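Local coordinates for protein globin (Geobacter sulfurreducens, PDB 2W31) that binds heme b with a six-coordinate, bis-histidyl iron as the globin domain of a longer globin-coupled sensor, and probably binds oxygen, at residues A[51-56]-A[60-65]; A[67-72]-A[84-89]; A[21-26]-A[129-134]; A[108-113]-A[137-142]. All coordinates share one frame; numbering follows the deposited sequence. Where two conformers were deposited one is given.

Interaction 1 (A[51-56]-A[60-65]); sequences EFLKED and QKLKQT. With HEM (protoporphyrin IX containing Fe), chain C.
Asp56 and Gln60 lie with their CA atoms 5.1 Å apart, at the two ends of one short helical turn, and Gln60 leaves that turn with a positive phi of 63°. Gln60 N bonds to Asp56 O at 2.8 Å. The side chain of Gln60, bent at its second torsion, folds back so that NE2 reaches the same Asp56 O from the opposite face of the carbonyl. The bond from Gln60 NE2 to Asp56 O is longer, at 3.3 Å. The carboxylate of Asp56 does the rest of the polar work. Its CG stands anti to the backbone N (chi1 -164°), which turns OD1 to the start of helix 62-72. OD1 accepts from Leu62 N at 2.9 Å and from Lys61 N at 3.0 Å. Both donors come on the syn side but from opposite faces of the carboxylate. OD2 takes a bond from water 1, which in turn accepts from Lys63 N, and it also bonds to Tyr40 OH of helix 32-44. Beside these polar bonds, Leu62 points its two methyls different ways. CD1 meets CD2 of Leu53 at 3.8 Å, and CD2 lies 3.7 Å from C3D of the heme. Phe52, through CB, and Thr65, through CG2, also touch the porphyrin. The turn leads straight into the E helix of the globin fold, whose N-cap position is Lys61. Gathering N-H groups at the start of helix 62-72 would probably stabilise the negative charge of Asp56 and is consistent with anchoring the helix that carries the axial ligand His66.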
# COMPACT_ATOMS: atom_id res chain seq x y z
N GLU A 51 -22.08 -3.52 7.92
CA GLU A 51 -22.59 -3.47 9.28
C GLU A 51 -22.36 -2.13 9.95
O GLU A 51 -23.27 -1.55 10.54
CB GLU A 51 -22.02 -4.57 10.18
CG GLU A 51 -22.55 -5.95 9.92
CD GLU A 51 -24.09 -6.03 10.02
OE1 GLU A 51 -24.69 -5.66 11.07
OE2 GLU A 51 -24.69 -6.48 9.03
N PHE A 52 -21.15 -1.59 9.83
CA PHE A 52 -20.77 -0.39 10.56
C PHE A 52 -21.43 0.83 10.03
O PHE A 52 -21.34 1.88 10.65
CB PHE A 52 -19.23 -0.15 10.49
CG PHE A 52 -18.44 -1.16 11.26
CD1 PHE A 52 -18.13 -0.93 12.61
CD2 PHE A 52 -18.07 -2.36 10.68
CE1 PHE A 52 -17.41 -1.88 13.34
CE2 PHE A 52 -17.34 -3.33 11.41
CZ PHE A 52 -17.04 -3.08 12.75
N LEU A 53 -22.08 0.71 8.87
CA LEU A 53 -22.73 1.84 8.21
C LEU A 53 -24.25 1.86 8.38
O LEU A 53 -24.92 2.74 7.79
CB LEU A 53 -22.37 1.87 6.74
CG LEU A 53 -20.85 2.02 6.50
CD1 LEU A 53 -20.63 2.04 5.03
CD2 LEU A 53 -20.29 3.28 7.18
N LYS A 54 -24.79 0.92 9.17
CA LYS A 54 -26.25 0.84 9.37
C LYS A 54 -26.76 2.01 10.20
O LYS A 54 -27.71 2.66 9.79
CB LYS A 54 -26.72 -0.46 10.06
CG LYS A 54 -26.32 -1.77 9.40
CD LYS A 54 -26.63 -1.89 7.91
CE LYS A 54 -26.47 -3.35 7.46
NZ LYS A 54 -27.59 -3.79 6.55
N GLU A 55 -26.12 2.30 11.34
CA GLU A 55 -26.55 3.45 12.16
C GLU A 55 -26.37 4.74 11.40
O GLU A 55 -27.21 5.68 11.50
CB GLU A 55 -25.83 3.48 13.51
CG GLU A 55 -26.26 2.32 14.43
CD GLU A 55 -27.74 2.37 14.81
OE1 GLU A 55 -28.50 1.50 14.33
OE2 GLU A 55 -28.13 3.27 15.59
N ASP A 56 -25.31 4.75 10.58
CA ASP A 56 -24.98 5.92 9.81
C ASP A 56 -26.00 6.23 8.73
O ASP A 56 -26.00 7.34 8.19
CB ASP A 56 -23.60 5.75 9.16
CG ASP A 56 -23.04 7.05 8.67
OD1 ASP A 56 -22.84 7.97 9.50
OD2 ASP A 56 -22.85 7.18 7.45
N GLN A 60 -25.81 9.99 9.13
CA GLN A 60 -25.30 10.65 7.93
C GLN A 60 -24.05 11.49 8.22
O GLN A 60 -24.00 12.70 7.93
CB GLN A 60 -26.39 11.48 7.24
CG GLN A 60 -27.41 10.62 6.47
CD GLN A 60 -26.82 9.98 5.21
OE1 GLN A 60 -26.58 10.66 4.20
NE2 GLN A 60 -26.59 8.66 5.25
N LYS A 61 -23.05 10.84 8.79
CA LYS A 61 -21.85 11.51 9.24
C LYS A 61 -20.60 10.89 8.63
O LYS A 61 -19.68 11.62 8.26
CB LYS A 61 -21.72 11.45 10.76
CG LYS A 61 -22.75 12.29 11.50
CD LYS A 61 -22.08 13.28 12.43
CE LYS A 61 -23.12 14.08 13.22
NZ LYS A 61 -22.45 14.89 14.29
N LEU A 62 -20.57 9.56 8.54
CA LEU A 62 -19.32 8.85 8.21
C LEU A 62 -18.78 9.09 6.79
O LEU A 62 -17.56 9.07 6.61
CB LEU A 62 -19.42 7.35 8.50
CG LEU A 62 -19.50 6.98 9.99
CD1 LEU A 62 -19.77 5.50 10.17
CD2 LEU A 62 -18.22 7.39 10.78
N LYS A 63 -19.65 9.30 5.80
CA LYS A 63 -19.20 9.69 4.46
C LYS A 63 -18.37 10.99 4.52
O LYS A 63 -17.29 11.08 3.92
CB LYS A 63 -20.39 9.83 3.49
CG LYS A 63 -19.98 10.01 2.03
CD LYS A 63 -21.19 10.23 1.10
CE LYS A 63 -21.72 8.94 0.53
NZ LYS A 63 -22.85 9.27 -0.40
N GLN A 64 -18.88 11.99 5.24
CA GLN A 64 -18.16 13.25 5.42
C GLN A 64 -16.86 13.08 6.22
O GLN A 64 -15.83 13.69 5.88
CB GLN A 64 -19.06 14.27 6.14
CG GLN A 64 -18.43 15.66 6.31
CD GLN A 64 -18.33 16.39 5.00
OE1 GLN A 64 -19.27 16.35 4.19
NE2 GLN A 64 -17.20 17.06 4.77
N THR A 65 -16.89 12.26 7.27
CA THR A 65 -15.68 12.03 8.07
C THR A 65 -14.52 11.46 7.23
O THR A 65 -13.36 11.91 7.34
CB THR A 65 -16.01 11.08 9.23
OG1 THR A 65 -16.88 11.76 10.14
CG2 THR A 65 -14.77 10.67 9.98
CHA HEM C . -13.78 6.80 11.98
CHB HEM C . -10.44 7.35 8.55
CHC HEM C . -11.41 2.85 7.04
CHD HEM C . -15.51 2.94 9.59
C1A HEM C . -12.78 7.35 11.20
C2A HEM C . -12.16 8.65 11.39
C3A HEM C . -11.25 8.82 10.42
C4A HEM C . -11.27 7.60 9.61
CMA HEM C . -10.31 10.02 10.17
CAA HEM C . -12.50 9.65 12.54
CBA HEM C . -11.78 9.06 13.76
CGA HEM C . -11.61 10.02 14.92
O1A HEM C . -10.81 10.99 14.82
O2A HEM C . -12.28 9.79 15.97
C1B HEM C . -10.31 6.12 7.93
C2B HEM C . -9.27 5.71 7.01
C3B HEM C . -9.53 4.46 6.59
C4B HEM C . -10.79 4.06 7.20
CMB HEM C . -8.07 6.63 6.66
CAB HEM C . -8.74 3.60 5.61
CBB HEM C . -8.20 4.11 4.48
C1C HEM C . -12.65 2.51 7.53
C2C HEM C . -13.43 1.36 7.16
C3C HEM C . -14.58 1.40 7.83
C4C HEM C . -14.55 2.57 8.69
CMC HEM C . -13.03 0.29 6.14
CAC HEM C . -15.72 0.37 7.75
CBC HEM C . -16.99 0.68 7.50
C1D HEM C . -15.36 3.90 10.55
C2D HEM C . -16.23 4.07 11.73
C3D HEM C . -15.69 5.27 12.48
C4D HEM C . -14.56 5.73 11.68
CMD HEM C . -17.41 3.18 12.11
CAD HEM C . -16.24 5.91 13.79
CBD HEM C . -15.84 5.13 15.03
CGD HEM C . -16.70 5.62 16.17
O1D HEM C . -17.95 5.51 16.12
O2D HEM C . -16.12 6.13 17.16
NA HEM C . -12.23 6.73 10.10
NB HEM C . -11.21 5.09 8.02
NC HEM C . -13.35 3.25 8.47
ND HEM C . -14.41 4.90 10.58
FE HEM C . -12.80 4.99 9.27
O HOH W 1 -22.68 9.48 5.93

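Interaction 2 (A[67-72]-A[84-89]); sequences QDWFVS and HNLQKI. With HEM (protoporphyrin IX containing Fe), chain C.
Trp69 NE1, which has CD2 of Leu86 at the ring edge, near the indole plane and 4.4 Å away, makes its hydrogen bond outside this pair of segments, to Asn142 OD1 on helix 125-151. The contact is part of the heme pocket of a globin fold, where the distal E helix (62-72) and the proximal F helix (80-96) approach the cofactor. The two segments barely touch directly. Their nearest CA atoms, those of Trp69 and Ile89, are still 9.6 Å apart, and much of the gap is filled by the rim of the heme. Trp69 has CG anti to the backbone N (chi1 165°), and the indole lays one face under the heme methyl CMB. CMB sits over the centre of the ring system, 3.1 Å above its plane. That is tight for a methyl carbon, so the exact spacing is best read with caution. The remaining cross-segment packing is apolar. Ile89 CD1 approaches Trp69 CD1 obliquely at 4.2 Å. Ile89 has two modelled conformers; in the one described, its branches all lie on one side of the porphyrin plane, with CG1 3.5 Å from heme CMA and CG2 3.6 Å from C3A. Through its backbone O, Ile89 also accepts from ND1 of the axial ligand His93. Met107 and Val110 of helix 100-121 also pack on Trp69. Lys88, a heme-binding residue, reaches out across the helix direction and brings NZ to 3.6 Å from the heme propionate oxygen O1A.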
# COMPACT_ATOMS: atom_id res chain seq x y z
N GLN A 67 -14.38 11.59 3.89
CA GLN A 67 -14.10 12.59 2.84
C GLN A 67 -13.06 13.61 3.37
O GLN A 67 -12.08 13.97 2.67
CB GLN A 67 -15.39 13.31 2.42
CG GLN A 67 -15.20 14.23 1.23
CD GLN A 67 -16.49 14.91 0.88
OE1 GLN A 67 -17.31 14.34 0.16
NE2 GLN A 67 -16.68 16.12 1.39
N ASP A 68 -13.25 14.04 4.60
CA ASP A 68 -12.37 15.05 5.22
C ASP A 68 -10.95 14.51 5.38
O ASP A 68 -9.98 15.23 5.10
CB ASP A 68 -12.89 15.54 6.59
CG ASP A 68 -14.16 16.39 6.53
OD1 ASP A 68 -14.52 16.95 5.46
OD2 ASP A 68 -14.80 16.49 7.61
N TRP A 69 -10.83 13.24 5.80
CA TRP A 69 -9.51 12.60 5.91
C TRP A 69 -8.78 12.60 4.54
O TRP A 69 -7.56 12.90 4.46
CB TRP A 69 -9.64 11.16 6.47
CG TRP A 69 -8.33 10.38 6.23
CD1 TRP A 69 -7.20 10.40 6.99
CD2 TRP A 69 -8.05 9.54 5.09
NE1 TRP A 69 -6.20 9.61 6.37
CE2 TRP A 69 -6.72 9.07 5.22
CE3 TRP A 69 -8.81 9.12 3.97
CZ2 TRP A 69 -6.13 8.20 4.28
CZ3 TRP A 69 -8.23 8.27 3.04
CH2 TRP A 69 -6.90 7.82 3.21
N PHE A 70 -9.52 12.26 3.49
CA PHE A 70 -8.95 12.25 2.14
C PHE A 70 -8.34 13.62 1.76
O PHE A 70 -7.20 13.73 1.29
CB PHE A 70 -10.00 11.78 1.14
CG PHE A 70 -9.57 11.89 -0.30
CD1 PHE A 70 -8.65 10.98 -0.87
CD2 PHE A 70 -10.09 12.91 -1.12
CE1 PHE A 70 -8.26 11.09 -2.20
CE2 PHE A 70 -9.73 12.99 -2.46
CZ PHE A 70 -8.80 12.09 -3.01
N VAL A 71 -9.11 14.67 1.98
CA VAL A 71 -8.60 16.01 1.72
C VAL A 71 -7.35 16.34 2.54
O VAL A 71 -6.41 16.96 2.02
CB VAL A 71 -9.72 17.03 1.97
CG1 VAL A 71 -9.19 18.46 1.88
CG2 VAL A 71 -10.82 16.81 0.94
N SER A 72 -7.31 15.89 3.79
CA SER A 72 -6.17 16.14 4.67
C SER A 72 -4.85 15.55 4.16
O SER A 72 -3.78 16.01 4.56
CB SER A 72 -6.45 15.62 6.08
OG SER A 72 -6.35 14.21 6.15
N HIS A 84 0.28 12.03 15.39
CA HIS A 84 -0.51 11.78 16.58
C HIS A 84 -1.95 11.60 16.21
O HIS A 84 -2.64 10.71 16.72
CB HIS A 84 -0.34 12.95 17.55
CG HIS A 84 1.06 13.10 18.05
ND1 HIS A 84 2.00 12.09 17.96
CD2 HIS A 84 1.69 14.14 18.65
CE1 HIS A 84 3.15 12.51 18.47
NE2 HIS A 84 2.98 13.75 18.90
N ASN A 85 -2.42 12.43 15.28
CA ASN A 85 -3.78 12.33 14.80
C ASN A 85 -4.06 10.99 14.09
O ASN A 85 -5.14 10.41 14.27
CB ASN A 85 -4.10 13.50 13.88
CG ASN A 85 -5.56 13.60 13.62
OD1 ASN A 85 -6.36 13.75 14.54
ND2 ASN A 85 -5.94 13.46 12.36
N LEU A 86 -3.09 10.50 13.31
CA LEU A 86 -3.24 9.18 12.67
C LEU A 86 -3.32 8.03 13.67
O LEU A 86 -4.07 7.07 13.47
CB LEU A 86 -2.09 8.94 11.69
CG LEU A 86 -2.24 9.57 10.30
CD1 LEU A 86 -0.93 9.48 9.58
CD2 LEU A 86 -3.32 8.85 9.55
N GLN A 87 -2.56 8.15 14.75
CA GLN A 87 -2.59 7.15 15.82
C GLN A 87 -4.00 7.13 16.40
O GLN A 87 -4.56 6.06 16.67
CB GLN A 87 -1.54 7.45 16.89
CG GLN A 87 -0.11 7.40 16.36
CD GLN A 87 0.98 7.72 17.36
OE1 GLN A 87 0.98 8.75 18.03
NE2 GLN A 87 1.97 6.83 17.44
N LYS A 88 -4.59 8.32 16.56
CA LYS A 88 -5.96 8.44 17.08
C LYS A 88 -6.97 7.80 16.16
O LYS A 88 -7.88 7.06 16.60
CB LYS A 88 -6.30 9.93 17.26
CG LYS A 88 -7.73 10.24 17.68
CD LYS A 88 -7.93 11.74 17.94
CE LYS A 88 -9.41 12.05 18.12
NZ LYS A 88 -9.78 13.27 17.34
N ILE A 89 -6.80 8.05 14.86
CA ILE A 89 -7.68 7.49 13.83
C ILE A 89 -7.60 5.97 13.90
O ILE A 89 -8.60 5.27 13.89
CB ILE A 89 -7.33 8.04 12.41
CG1 ILE A 89 -7.60 9.55 12.33
CG2 ILE A 89 -8.16 7.33 11.35
CD1 ILE A 89 -6.84 10.29 11.20
CHA HEM C . -13.78 6.80 11.98
CHB HEM C . -10.44 7.35 8.55
CHC HEM C . -11.41 2.85 7.04
CHD HEM C . -15.51 2.94 9.59
C1A HEM C . -12.78 7.35 11.20
C2A HEM C . -12.16 8.65 11.39
C3A HEM C . -11.25 8.82 10.42
C4A HEM C . -11.27 7.60 9.61
CMA HEM C . -10.31 10.02 10.17
CAA HEM C . -12.50 9.65 12.54
CBA HEM C . -11.78 9.06 13.76
CGA HEM C . -11.61 10.02 14.92
O1A HEM C . -10.81 10.99 14.82
O2A HEM C . -12.28 9.79 15.97
C1B HEM C . -10.31 6.12 7.93
C2B HEM C . -9.27 5.71 7.01
C3B HEM C . -9.53 4.46 6.59
C4B HEM C . -10.79 4.06 7.20
CMB HEM C . -8.07 6.63 6.66
CAB HEM C . -8.74 3.60 5.61
CBB HEM C . -8.20 4.11 4.48
C1C HEM C . -12.65 2.51 7.53
C2C HEM C . -13.43 1.36 7.16
C3C HEM C . -14.58 1.40 7.83
C4C HEM C . -14.55 2.57 8.69
CMC HEM C . -13.03 0.29 6.14
CAC HEM C . -15.72 0.37 7.75
CBC HEM C . -16.99 0.68 7.50
C1D HEM C . -15.36 3.90 10.55
C2D HEM C . -16.23 4.07 11.73
C3D HEM C . -15.69 5.27 12.48
C4D HEM C . -14.56 5.73 11.68
CMD HEM C . -17.41 3.18 12.11
CAD HEM C . -16.24 5.91 13.79
CBD HEM C . -15.84 5.13 15.03
CGD HEM C . -16.70 5.62 16.17
O1D HEM C . -17.95 5.51 16.12
O2D HEM C . -16.12 6.13 17.16
NA HEM C . -12.23 6.73 10.10
NB HEM C . -11.21 5.09 8.02
NC HEM C . -13.35 3.25 8.47
ND HEM C . -14.41 4.90 10.58
FE HEM C . -12.80 4.99 9.27

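Interaction 3 (A[21-26]-A[129-134]); sequences LGSLFP and RQRREA
The guanidinium of Arg131 holds water 2 in its plane, at the edge, while Ser23 OG approaches the group obliquely. The contact joins two parts of the globin fold: the last helix, 125-151, and the junction where helix 15-23 gives way to helix 25-30. Arg131 and Ser23 do not bond directly, since NE and OG are 4.0 Å apart. Water 2 makes the link instead. It accepts from Arg131 NE at 2.8 Å and donates to Ser23 OG at 2.8 Å. Ser23 OG lies between the backbone N and the carbonyl carbon (chi1 82°), which also places it to bond back to Leu20 O within its own helix. Arg131 NH1 has a further partner in Glu127 O, one turn earlier. Both polar groups are thus tied to their own helices as well as to the water. Deeper in, the packing is apolar. Leu24 crosses the aliphatic part of Arg131, with CD2 at 4.2 Å from CD and CD1 at the same distance from CB. Phe122 packs against both side chains. Elsewhere on the same helical segment, Arg129 and Arg132 face the second subunit; Arg129 forms a salt bridge with Asp120 of that subunit, so helix 125-151 serves the core and the dimer interface at once. At the other end of the contact, Leu21 CD2 rests 4.0 Å from the CB methyl of Ala134.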
# COMPACT_ATOMS: atom_id res chain seq x y z
N LEU A 21 2.22 17.14 -3.13
CA LEU A 21 0.89 16.88 -2.58
C LEU A 21 0.07 18.19 -2.52
O LEU A 21 -1.13 18.19 -2.85
CB LEU A 21 0.98 16.26 -1.20
CG LEU A 21 1.60 14.86 -1.17
CD1 LEU A 21 1.75 14.44 0.28
CD2 LEU A 21 0.72 13.86 -1.94
N GLY A 22 0.70 19.29 -2.09
CA GLY A 22 -0.02 20.58 -2.09
C GLY A 22 -0.51 20.96 -3.49
O GLY A 22 -1.63 21.52 -3.62
N SER A 23 0.31 20.69 -4.52
CA SER A 23 -0.06 21.00 -5.90
C SER A 23 -1.26 20.19 -6.36
O SER A 23 -1.97 20.60 -7.30
CB SER A 23 1.14 20.82 -6.85
OG SER A 23 1.28 19.46 -7.19
N LEU A 24 -1.49 19.03 -5.73
CA LEU A 24 -2.68 18.21 -6.04
C LEU A 24 -3.93 18.58 -5.25
O LEU A 24 -5.02 18.03 -5.50
CB LEU A 24 -2.34 16.71 -5.82
CG LEU A 24 -1.30 16.13 -6.75
CD1 LEU A 24 -0.79 14.81 -6.14
CD2 LEU A 24 -1.89 15.86 -8.16
N PHE A 25 -3.83 19.55 -4.34
CA PHE A 25 -4.96 19.88 -3.49
C PHE A 25 -6.24 20.25 -4.33
O PHE A 25 -7.34 19.72 -4.07
CB PHE A 25 -4.62 20.97 -2.43
CG PHE A 25 -5.73 21.17 -1.47
CD1 PHE A 25 -5.69 20.56 -0.22
CD2 PHE A 25 -6.87 21.94 -1.83
CE1 PHE A 25 -6.77 20.67 0.67
CE2 PHE A 25 -7.93 22.07 -0.94
CZ PHE A 25 -7.88 21.43 0.32
N PRO A 26 -6.08 21.13 -5.35
CA PRO A 26 -7.28 21.46 -6.14
C PRO A 26 -7.98 20.26 -6.77
O PRO A 26 -9.21 20.18 -6.73
CB PRO A 26 -6.74 22.44 -7.21
CG PRO A 26 -5.52 23.08 -6.59
CD PRO A 26 -4.90 21.91 -5.78
N ARG A 129 5.10 10.70 -12.75
CA ARG A 129 5.89 9.83 -11.88
C ARG A 129 6.09 10.47 -10.50
O ARG A 129 5.87 9.85 -9.45
CB ARG A 129 7.25 9.49 -12.49
CG ARG A 129 7.95 8.34 -11.74
CD ARG A 129 9.43 8.13 -12.17
NE ARG A 129 9.59 8.20 -13.64
CZ ARG A 129 9.49 7.17 -14.49
NH1 ARG A 129 9.27 5.91 -14.07
NH2 ARG A 129 9.68 7.38 -15.79
N GLN A 130 6.46 11.75 -10.51
CA GLN A 130 6.71 12.45 -9.27
C GLN A 130 5.47 12.57 -8.38
O GLN A 130 5.58 12.38 -7.16
CB GLN A 130 7.32 13.84 -9.55
CG GLN A 130 8.78 13.80 -9.99
CD GLN A 130 9.33 15.23 -10.19
OE1 GLN A 130 8.72 16.20 -9.76
NE2 GLN A 130 10.51 15.34 -10.85
N ARG A 131 4.32 12.86 -8.99
CA ARG A 131 3.05 12.96 -8.24
C ARG A 131 2.59 11.59 -7.72
O ARG A 131 2.17 11.48 -6.55
CB ARG A 131 1.97 13.64 -9.08
CG ARG A 131 2.23 15.15 -9.20
CD ARG A 131 1.62 15.80 -10.45
NE ARG A 131 1.95 17.23 -10.47
CZ ARG A 131 3.14 17.73 -10.78
NH1 ARG A 131 4.16 16.94 -11.11
NH2 ARG A 131 3.33 19.06 -10.73
N ARG A 132 2.73 10.55 -8.55
CA ARG A 132 2.40 9.20 -8.10
C ARG A 132 3.31 8.81 -6.93
O ARG A 132 2.82 8.22 -5.94
CB ARG A 132 2.52 8.19 -9.25
CG ARG A 132 1.91 6.82 -8.92
CD ARG A 132 2.14 5.80 -10.02
NE ARG A 132 3.56 5.61 -10.33
CZ ARG A 132 4.14 5.91 -11.50
NH1 ARG A 132 3.43 6.41 -12.50
NH2 ARG A 132 5.44 5.71 -11.67
N GLU A 133 4.62 9.10 -7.04
CA GLU A 133 5.51 8.70 -5.95
C GLU A 133 5.15 9.39 -4.62
O GLU A 133 5.17 8.76 -3.57
CB GLU A 133 6.99 8.96 -6.31
CG GLU A 133 7.56 7.97 -7.38
CD GLU A 133 8.93 8.36 -7.93
OE1 GLU A 133 9.30 9.55 -7.84
OE2 GLU A 133 9.59 7.50 -8.55
N ALA A 134 4.78 10.69 -4.68
CA ALA A 134 4.42 11.43 -3.46
C ALA A 134 3.14 10.82 -2.84
O ALA A 134 3.04 10.66 -1.61
CB ALA A 134 4.19 12.93 -3.79
O HOH W 2 0.10 19.25 -9.76

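Interaction 4 (A[108-113]-A[137-142]); sequences NVVRQF and KILDIN
Arg111 grips Asp140 end-on, with two nitrogens on one oxygen: NH1 is 2.9 Å and NH2 3.0 Å from OD1. This salt bridge ties the G helix (100-121) to the H helix (125-151) of the globin fold, which run antiparallel here with segment axes 10.8 Å apart. The guanidinium and carboxylate planes are turned 63° against each other. NH2 meets OD1 nearly along its C-O bond, whereas NH1 comes from above the carboxylate plane. The arginine chain is bent at its third torsion (chi3 -55°), which swings the head across to the aspartate. Neither charge ends there. NH1 also bridges to Glu136, and across the dimer interface OD2 of Asp140 bonds to Arg111 NE and Asn108 ND2 of the second subunit. The reciprocal bonds run the other way, so the pair stands in a charge network shared by both chains. Such a buried network would probably keep Asp140 ionised. The G and H helices of the two subunits meet here, as in related globin-coupled sensors. Toward the chain interior the contact turns apolar. Leu139 slides past Arg111 in the opposite direction and lays CD1 against the arginine backbone, 3.7 Å from CA. Leu139 CD1 also lies 3.9 Å from Arg111 CB. The other methyl of Leu139, CD2, crosses over to Val110 and stops 4.0 Å from its CG1.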
# COMPACT_ATOMS: atom_id res chain seq x y z
N ASN A 108 -6.57 0.43 -0.38
CA ASN A 108 -6.47 0.06 -1.81
C ASN A 108 -7.49 0.85 -2.66
O ASN A 108 -7.15 1.33 -3.77
CB ASN A 108 -6.65 -1.46 -2.01
CG ASN A 108 -6.38 -1.87 -3.46
OD1 ASN A 108 -7.32 -1.99 -4.25
ND2 ASN A 108 -5.10 -1.95 -3.84
N VAL A 109 -8.72 1.00 -2.13
CA VAL A 109 -9.73 1.77 -2.85
C VAL A 109 -9.24 3.23 -3.08
O VAL A 109 -9.34 3.78 -4.18
CB VAL A 109 -11.07 1.79 -2.09
CG1 VAL A 109 -12.12 2.67 -2.85
CG2 VAL A 109 -11.58 0.36 -1.89
N VAL A 110 -8.74 3.86 -2.02
CA VAL A 110 -8.24 5.24 -2.13
C VAL A 110 -7.05 5.32 -3.10
O VAL A 110 -6.92 6.25 -3.91
CB VAL A 110 -7.87 5.77 -0.73
CG1 VAL A 110 -7.29 7.17 -0.77
CG2 VAL A 110 -9.10 5.71 0.20
N ARG A 111 -6.17 4.33 -3.00
CA ARG A 111 -4.97 4.34 -3.83
C ARG A 111 -5.35 4.26 -5.33
O ARG A 111 -4.84 5.02 -6.15
CB ARG A 111 -4.14 3.13 -3.42
CG ARG A 111 -2.82 3.10 -3.97
CD ARG A 111 -2.21 1.68 -3.70
NE ARG A 111 -2.21 1.22 -2.30
CZ ARG A 111 -1.36 1.69 -1.36
NH1 ARG A 111 -0.53 2.67 -1.65
NH2 ARG A 111 -1.35 1.23 -0.12
N GLN A 112 -6.28 3.37 -5.70
CA GLN A 112 -6.61 3.19 -7.12
C GLN A 112 -7.29 4.47 -7.61
O GLN A 112 -7.02 4.93 -8.72
CB GLN A 112 -7.56 1.99 -7.29
CG GLN A 112 -7.03 0.68 -6.66
CD GLN A 112 -6.06 -0.10 -7.55
OE1 GLN A 112 -5.38 0.47 -8.42
NE2 GLN A 112 -5.98 -1.43 -7.32
N PHE A 113 -8.15 5.05 -6.76
CA PHE A 113 -8.90 6.25 -7.16
C PHE A 113 -7.93 7.41 -7.42
O PHE A 113 -8.04 8.14 -8.44
CB PHE A 113 -9.86 6.63 -6.03
CG PHE A 113 -10.72 7.86 -6.33
CD1 PHE A 113 -11.98 7.74 -6.95
CD2 PHE A 113 -10.26 9.13 -5.99
CE1 PHE A 113 -12.75 8.88 -7.24
CE2 PHE A 113 -11.05 10.29 -6.25
CZ PHE A 113 -12.26 10.15 -6.89
N LYS A 137 3.74 7.43 -1.17
CA LYS A 137 4.37 7.61 0.13
C LYS A 137 3.37 8.04 1.22
O LYS A 137 3.32 7.46 2.29
CB LYS A 137 5.52 8.62 0.05
CG LYS A 137 6.74 8.13 -0.69
CD LYS A 137 7.74 9.25 -0.80
CE LYS A 137 8.62 9.08 -2.02
NZ LYS A 137 9.50 10.26 -2.31
N ILE A 138 2.56 9.06 0.95
CA ILE A 138 1.64 9.50 2.01
C ILE A 138 0.58 8.44 2.35
O ILE A 138 0.25 8.24 3.52
CB ILE A 138 1.05 10.91 1.73
CG1 ILE A 138 0.53 11.54 3.03
CG2 ILE A 138 -0.05 10.93 0.63
CD1 ILE A 138 1.62 11.79 4.05
N LEU A 139 0.07 7.75 1.34
CA LEU A 139 -0.93 6.68 1.61
C LEU A 139 -0.24 5.57 2.43
O LEU A 139 -0.82 5.05 3.40
CB LEU A 139 -1.52 6.08 0.33
CG LEU A 139 -2.33 7.09 -0.48
CD1 LEU A 139 -2.79 6.42 -1.76
CD2 LEU A 139 -3.50 7.55 0.32
N ASP A 140 0.97 5.17 2.02
CA ASP A 140 1.69 4.09 2.75
C ASP A 140 2.04 4.51 4.18
O ASP A 140 1.95 3.67 5.09
CB ASP A 140 2.91 3.59 1.96
CG ASP A 140 2.51 2.67 0.80
OD1 ASP A 140 1.30 2.38 0.62
OD2 ASP A 140 3.44 2.26 0.06
N ILE A 141 2.40 5.78 4.39
CA ILE A 141 2.64 6.29 5.74
C ILE A 141 1.36 6.22 6.57
O ILE A 141 1.38 5.74 7.72
CB ILE A 141 3.23 7.72 5.71
CG1 ILE A 141 4.67 7.68 5.17
CG2 ILE A 141 3.11 8.44 7.10
CD1 ILE A 141 5.29 9.03 4.74
N ASN A 142 0.23 6.64 5.99
CA ASN A 142 -1.06 6.56 6.70
C ASN A 142 -1.39 5.12 7.12
O ASN A 142 -1.76 4.85 8.26
CB ASN A 142 -2.18 7.17 5.84
CG ASN A 142 -2.28 8.69 6.01
OD1 ASN A 142 -3.29 9.18 6.56
ND2 ASN A 142 -1.26 9.42 5.58

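Interactions 2, 3 and 4 are buried, whereas interaction 1 is partly open at the edge of the domain. Interactions 1 and 2 share helix 62-72 and both touch the heme. The first is built on backbone N-H groups and a carboxylate at the helix start, the second on apolar and aromatic packing. Interactions 3 and 4 share helix 125-151 and both reach the second subunit. A water relays the polar link in interaction 3, while direct charges do so in interaction 4. Interactions 2 and 4 meet directly, with Phe70 packing on Val110, which joins the heme pocket to the dimer-forming helices. Interactions 1 and 3 lie on opposite sides of the chain's centre.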